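Local atomic coordinates of carboxypeptidase A (Helicoverpa armigera, PDB entry 1JQG), a protein that binds zinc, belongs to the M14 peptidase family, is made as a pro-protein and probably removes residues from the C-terminal end of peptide chains. Residues Leu116-Ile121 / Ala194-Val199. Residues are numbered along the deposited sequence; the frame is centred on the assembly and turned at random.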
loop_
_atom_site.group_PDB
_atom_site.type_symbol
_atom_site.label_atom_id
_atom_site.label_comp_id
_atom_site.label_asym_id
_atom_site.label_seq_id
_atom_site.Cartn_x
_atom_site.Cartn_y
_atom_site.Cartn_z
ATOM N N LEU A 116 2.090 16.827 -12.682
ATOM C CA LEU A 116 2.998 16.253 -11.700
ATOM C C LEU A 116 4.037 15.369 -12.370
ATOM O O LEU A 116 3.657 14.423 -13.036
ATOM C CB LEU A 116 2.221 15.456 -10.659
ATOM C CG LEU A 116 1.257 16.231 -9.749
ATOM C CD1 LEU A 116 0.682 15.313 -8.691
ATOM C CD2 LEU A 116 1.845 17.438 -9.015
ATOM N N SER A 117 5.317 15.690 -12.209
ATOM C CA SER A 117 6.417 14.940 -12.787
ATOM C C SER A 117 6.707 13.670 -11.998
ATOM O O SER A 117 6.150 13.473 -10.914
ATOM C CB SER A 117 7.656 15.840 -12.835
ATOM O OG SER A 117 7.515 16.859 -13.822
ATOM N N PHE A 118 7.616 12.830 -12.539
ATOM C CA PHE A 118 8.017 11.627 -11.824
ATOM C C PHE A 118 9.463 11.723 -11.328
ATOM O O PHE A 118 10.189 10.735 -11.240
ATOM C CB PHE A 118 7.815 10.382 -12.670
ATOM C CG PHE A 118 6.414 10.228 -13.176
ATOM C CD1 PHE A 118 6.008 10.678 -14.407
ATOM C CD2 PHE A 118 5.489 9.610 -12.325
ATOM C CE1 PHE A 118 4.689 10.519 -14.810
ATOM C CE2 PHE A 118 4.176 9.447 -12.724
ATOM C CZ PHE A 118 3.780 9.902 -13.965
ATOM N N ASP A 119 9.852 12.928 -10.872
ATOM C CA ASP A 119 11.194 13.114 -10.321
ATOM C C ASP A 119 11.176 13.616 -8.872
ATOM O O ASP A 119 12.193 14.048 -8.293
ATOM C CB ASP A 119 11.991 14.067 -11.210
ATOM C CG ASP A 119 11.355 15.452 -11.277
ATOM O OD1 ASP A 119 12.068 16.356 -11.717
ATOM O OD2 ASP A 119 10.175 15.641 -10.897
ATOM N N LYS A 120 9.993 13.565 -8.238
ATOM C CA LYS A 120 9.901 13.908 -6.830
ATOM C C LYS A 120 8.634 13.373 -6.186
ATOM O O LYS A 120 7.754 12.924 -6.901
ATOM C CB LYS A 120 9.988 15.427 -6.629
ATOM C CG LYS A 120 8.754 16.207 -7.123
ATOM C CD LYS A 120 8.865 17.648 -6.662
ATOM C CE LYS A 120 7.556 18.396 -6.846
ATOM N NZ LYS A 120 6.724 18.213 -5.602
ATOM N N ILE A 121 8.531 13.436 -4.869
ATOM C CA ILE A 121 7.380 12.949 -4.128
ATOM C C ILE A 121 6.451 14.162 -3.967
ATOM O O ILE A 121 6.875 15.257 -3.587
ATOM C CB ILE A 121 7.751 12.363 -2.760
ATOM C CG1 ILE A 121 8.659 11.122 -2.870
ATOM C CG2 ILE A 121 6.589 11.942 -1.889
ATOM C CD1 ILE A 121 8.079 10.027 -3.733
ATOM N N ALA A 194 -0.502 5.619 -13.674
ATOM C CA ALA A 194 -1.721 5.099 -14.299
ATOM C C ALA A 194 -2.643 6.199 -14.822
ATOM O O ALA A 194 -3.335 6.101 -15.848
ATOM C CB ALA A 194 -2.458 4.197 -13.340
ATOM N N ILE A 195 -2.759 7.302 -14.085
ATOM C CA ILE A 195 -3.491 8.489 -14.509
ATOM C C ILE A 195 -2.805 9.119 -15.719
ATOM O O ILE A 195 -3.460 9.652 -16.630
ATOM C CB ILE A 195 -3.564 9.508 -13.349
ATOM C CG1 ILE A 195 -4.438 8.959 -12.217
ATOM C CG2 ILE A 195 -4.104 10.830 -13.815
ATOM C CD1 ILE A 195 -4.487 9.779 -10.943
ATOM N N HIS A 196 -1.449 9.101 -15.700
ATOM C CA HIS A 196 -0.666 9.740 -16.742
ATOM C C HIS A 196 -0.845 9.026 -18.067
ATOM O O HIS A 196 -0.968 9.625 -19.127
ATOM C CB HIS A 196 0.789 9.873 -16.299
ATOM C CG HIS A 196 1.753 10.295 -17.368
ATOM N ND1 HIS A 196 2.568 9.475 -18.125
ATOM C CD2 HIS A 196 1.988 11.556 -17.787
ATOM C CE1 HIS A 196 3.263 10.210 -18.972
ATOM N NE2 HIS A 196 2.922 11.466 -18.789
ATOM N N LYS A 197 -0.842 7.708 -18.053
ATOM C CA LYS A 197 -1.019 6.934 -19.300
ATOM C C LYS A 197 -2.465 6.825 -19.769
ATOM O O LYS A 197 -2.707 6.626 -20.941
ATOM C CB LYS A 197 -0.462 5.508 -19.179
ATOM C CG LYS A 197 1.077 5.488 -19.140
ATOM C CD LYS A 197 1.510 5.885 -20.552
ATOM C CE LYS A 197 3.019 6.014 -20.663
ATOM N NZ LYS A 197 3.301 6.246 -22.127
ATOM N N LEU A 198 -3.439 6.982 -18.861
ATOM C CA LEU A 198 -4.842 6.949 -19.246
ATOM C C LEU A 198 -5.392 8.315 -19.639
ATOM O O LEU A 198 -6.455 8.410 -20.244
ATOM C CB LEU A 198 -5.677 6.337 -18.113
ATOM C CG LEU A 198 -5.419 4.894 -17.743
ATOM C CD1 LEU A 198 -6.192 4.542 -16.481
ATOM C CD2 LEU A 198 -5.809 3.919 -18.843
ATOM N N VAL A 199 -4.728 9.384 -19.251
ATOM C CA VAL A 199 -5.208 10.742 -19.512
ATOM C C VAL A 199 -4.212 11.573 -20.302
ATOM O O VAL A 199 -4.665 12.114 -21.293
ATOM C CB VAL A 199 -5.540 11.468 -18.187
ATOM C CG1 VAL A 199 -6.154 12.849 -18.360
ATOM C CG2 VAL A 199 -6.469 10.629 -17.307
#
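F118, in the irregular loop 116-121, which bends at F118 and D119, reaches H196 on helix 187-200, whose backbone widens into a pi-type turn at 196-199. The contact is a T-shaped (edge-to-face) aromatic pair at the surface of the zinc carboxypeptidase fold, joining the loop that follows helix 92-108 to a helix packed on the mixed sheet through A194 and I195, which lie on I215 of strand 212-216. The ring centroids are 5.3 Å apart and the planes stand at 79°, with F118 supplying the edge and H196 the face. CE1 of F118 sits above one face of the imidazole, 3.9 Å from CG of H196 and displaced toward the rim of that ring. Next to it, CZ of F118 abuts CB of H196 at 3.8 Å, and this methylene lies close to the plane of the phenyl ring. The imidazole is placed for this by its first torsion (chi1 170°), which sets CG of H196 opposite the backbone N. F118 also meets the ring of Y193 and touches E403 of helix 402-421, while D119 and K120 turn to other partners, S109 and E126. Replacing F118 with an alanine would probably leave this face of H196 without its aromatic partner and the imidazole freer to turn. Beyond CG, the same F118 CE1 lies 4.1 Å from ND1 of H196.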